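Local structure of phosphoglycerate dehydrogenase (Lactobacillus plantarum, 3EVT) at residues 250-255 and 274-279. The protein probably catalyses the NAD-dependent oxidation of 3-phosphoglycerate to 3-phosphohydroxypyruvate, as a member of the D-isomer specific 2-hydroxyacid dehydrogenase family. Numbering follows the deposited sequence.
Sequences ALDVTE and TPHISG
With CG anti to its backbone N (chi1 -170°), D252 extends its carboxylate to T274, which, with OG1 flanked by its own N and C (chi1 57°), turns that hydroxyl onto D252 OD1, and on to the backbone of I277 and S278. The site lies where two neighbouring parallel strands of the Rossmann-type NAD-binding domain, 248-251 and 271-273, run out into loops. Sheet-like pairing continues one step further through T274 N, which donates to L251 O at 3.0 Å. Beyond it the aspartate takes over. D252 OD1 accepts from T274 OG1, so close in the model that the exact separation is doubtful, and, using its own syn lone pair, from I277 N at 2.9 Å. D252 OD2 takes S278 N at 2.8 Å and S278 OG at 2.9 Å, both from the same face of the carboxylate plane. The two N-H groups and the S278 hydroxyl alone would hold this buried group against rotation and would probably stabilise its negative charge. An alanine at D252 would probably leave the backbone N-H groups of I277 and S278 without their acceptors and the 274-279 loop less firmly tied to the strand end. S278 also packs on S101 of helix 93-110, while T274 and I277 touch A116 and R111 of the second subunit. H276 ND1 is hydrogen-bonded to E257, and V253 CG1 lies over one face of the imidazole in a CH-pi contact, 3.6 Å from the ring centroid.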
ATOM      1  N   ALA A 250     -12.636   3.615  12.903  1.00 41.77           N
ATOM      2  CA  ALA A 250     -11.882   4.849  12.671  1.00 42.25           C
ATOM      3  C   ALA A 250     -12.849   5.793  12.029  1.00 41.79           C
ATOM      4  O   ALA A 250     -13.377   5.525  10.955  1.00 41.87           O
ATOM      5  CB  ALA A 250     -10.662   4.613  11.770  1.00 40.36           C
ATOM      6  N   LEU A 251     -13.130   6.893  12.700  1.00 42.49           N
ATOM      7  CA  LEU A 251     -14.093   7.818  12.099  1.00 43.26           C
ATOM      8  C   LEU A 251     -13.380   9.115  11.786  1.00 42.91           C
ATOM      9  O   LEU A 251     -12.848   9.749  12.678  1.00 42.69           O
ATOM     10  CB  LEU A 251     -15.273   8.066  13.041  1.00 41.73           C
ATOM     11  CG  LEU A 251     -15.831   6.854  13.758  1.00 43.60           C
ATOM     12  CD1 LEU A 251     -16.782   7.360  14.900  1.00 43.71           C
ATOM     13  CD2 LEU A 251     -16.540   5.882  12.720  1.00 42.31           C
ATOM     14  N   ASP A 252     -13.379   9.498  10.519  1.00 43.36           N
ATOM     15  CA  ASP A 252     -12.812  10.782  10.138  1.00 43.89           C
ATOM     16  C   ASP A 252     -13.893  11.843  10.032  1.00 44.99           C
ATOM     17  O   ASP A 252     -13.582  13.006   9.784  1.00 43.57           O
ATOM     18  CB  ASP A 252     -12.099  10.698   8.779  1.00 43.62           C
ATOM     19  CG  ASP A 252     -11.301  11.958   8.470  1.00 43.33           C
ATOM     20  OD1 ASP A 252     -10.499  12.406   9.325  1.00 36.40           O
ATOM     21  OD2 ASP A 252     -11.445  12.491   7.358  1.00 43.95           O
ATOM     22  N   VAL A 253     -15.148  11.399  10.169  1.00 46.14           N
ATOM     23  CA  VAL A 253     -16.342  12.235  10.242  1.00 46.92           C
ATOM     24  C   VAL A 253     -17.237  11.688  11.355  1.00 48.65           C
ATOM     25  O   VAL A 253     -17.209  10.485  11.683  1.00 48.85           O
ATOM     26  CB  VAL A 253     -17.130  12.240   8.938  1.00 46.80           C
ATOM     27  CG1 VAL A 253     -16.351  12.926   7.822  1.00 47.52           C
ATOM     28  CG2 VAL A 253     -17.514  10.829   8.551  1.00 44.42           C
ATOM     29  N   THR A 254     -18.011  12.577  11.961  1.00 49.45           N
ATOM     30  CA  THR A 254     -18.824  12.221  13.118  1.00 51.03           C
ATOM     31  C   THR A 254     -20.194  12.923  13.053  1.00 52.75           C
ATOM     32  O   THR A 254     -20.387  13.865  12.262  1.00 52.77           O
ATOM     33  CB  THR A 254     -18.066  12.490  14.446  1.00 50.87           C
ATOM     34  OG1 THR A 254     -17.761  13.902  14.589  1.00 50.77           O
ATOM     35  CG2 THR A 254     -16.768  11.713  14.417  1.00 50.90           C
ATOM     36  N   GLU A 255     -21.155  12.389  13.819  1.00 55.23           N
ATOM     37  CA  GLU A 255     -22.439  13.058  14.105  1.00 56.89           C
ATOM     38  C   GLU A 255     -22.624  13.165  15.615  1.00 57.20           C
ATOM     39  O   GLU A 255     -22.900  12.160  16.269  1.00 57.86           O
ATOM     40  CB  GLU A 255     -23.573  12.228  13.582  1.00 57.40           C
ATOM     41  CG  GLU A 255     -24.898  12.666  14.073  1.00 60.27           C
ATOM     42  CD  GLU A 255     -26.008  11.848  13.439  1.00 63.64           C
ATOM     43  OE1 GLU A 255     -26.065  10.619  13.660  1.00 62.93           O
ATOM     44  OE2 GLU A 255     -26.814  12.437  12.689  1.00 68.60           O
ATOM     45  N   THR A 274     -10.337  11.013  13.845  1.00 40.98           N
ATOM     46  CA  THR A 274      -9.498  11.995  13.225  1.00 40.53           C
ATOM     47  C   THR A 274     -10.440  13.096  12.798  1.00 41.05           C
ATOM     48  O   THR A 274     -11.540  12.819  12.362  1.00 40.18           O
ATOM     49  CB  THR A 274      -8.690  11.448  11.992  1.00 40.31           C
ATOM     50  OG1 THR A 274      -9.611  10.912  11.026  1.00 39.45           O
ATOM     51  CG2 THR A 274      -7.732  10.354  12.444  1.00 39.63           C
ATOM     52  N   PRO A 275      -9.997  14.360  12.931  1.00 42.73           N
ATOM     53  CA  PRO A 275     -10.908  15.481  12.709  1.00 43.77           C
ATOM     54  C   PRO A 275     -11.111  15.856  11.268  1.00 45.57           C
ATOM     55  O   PRO A 275     -10.683  16.929  10.882  1.00 47.34           O
ATOM     56  CB  PRO A 275     -10.229  16.631  13.454  1.00 43.55           C
ATOM     57  CG  PRO A 275      -8.786  16.335  13.412  1.00 44.53           C
ATOM     58  CD  PRO A 275      -8.638  14.801  13.328  1.00 41.63           C
ATOM     59  N   HIS A 276     -11.795  15.017  10.495  1.00 46.34           N
ATOM     60  CA  HIS A 276     -12.105  15.272   9.076  1.00 47.90           C
ATOM     61  C   HIS A 276     -10.885  15.678   8.244  1.00 48.75           C
ATOM     62  O   HIS A 276     -10.971  16.587   7.385  1.00 48.43           O
ATOM     63  CB  HIS A 276     -13.200  16.343   8.917  1.00 48.79           C
ATOM     64  CG  HIS A 276     -14.078  16.140   7.714  1.00 50.13           C
ATOM     65  ND1 HIS A 276     -15.443  16.354   7.742  1.00 50.64           N
ATOM     66  CD2 HIS A 276     -13.787  15.743   6.448  1.00 50.85           C
ATOM     67  CE1 HIS A 276     -15.955  16.093   6.548  1.00 50.72           C
ATOM     68  NE2 HIS A 276     -14.970  15.722   5.744  1.00 50.02           N
ATOM     69  N   ILE A 277      -9.752  15.029   8.483  1.00 48.58           N
ATOM     70  CA  ILE A 277      -8.556  15.384   7.736  1.00 49.09           C
ATOM     71  C   ILE A 277      -8.309  14.594   6.464  1.00 49.78           C
ATOM     72  O   ILE A 277      -7.439  14.970   5.673  1.00 49.79           O
ATOM     73  CB  ILE A 277      -7.299  15.221   8.573  1.00 49.34           C
ATOM     74  CG1 ILE A 277      -7.337  13.873   9.293  1.00 49.12           C
ATOM     75  CG2 ILE A 277      -7.149  16.394   9.544  1.00 51.40           C
ATOM     76  CD1 ILE A 277      -6.086  13.591  10.068  1.00 48.21           C
ATOM     77  N   SER A 278      -9.030  13.498   6.250  1.00 50.77           N
ATOM     78  CA  SER A 278      -8.546  12.496   5.272  1.00 51.94           C
ATOM     79  C   SER A 278      -8.370  13.058   3.877  1.00 53.28           C
ATOM     80  O   SER A 278      -7.507  12.602   3.129  1.00 52.91           O
ATOM     81  CB  SER A 278      -9.455  11.253   5.207  1.00 51.90           C
ATOM     82  OG  SER A 278     -10.742  11.589   4.717  1.00 50.56           O
ATOM     83  N   GLY A 279      -9.207  14.023   3.518  1.00 54.99           N
ATOM     84  CA  GLY A 279      -9.195  14.545   2.152  1.00 58.63           C
ATOM     85  C   GLY A 279      -8.360  15.810   1.927  1.00 60.83           C
ATOM     86  O   GLY A 279      -8.213  16.261   0.760  1.00 61.97           O
TER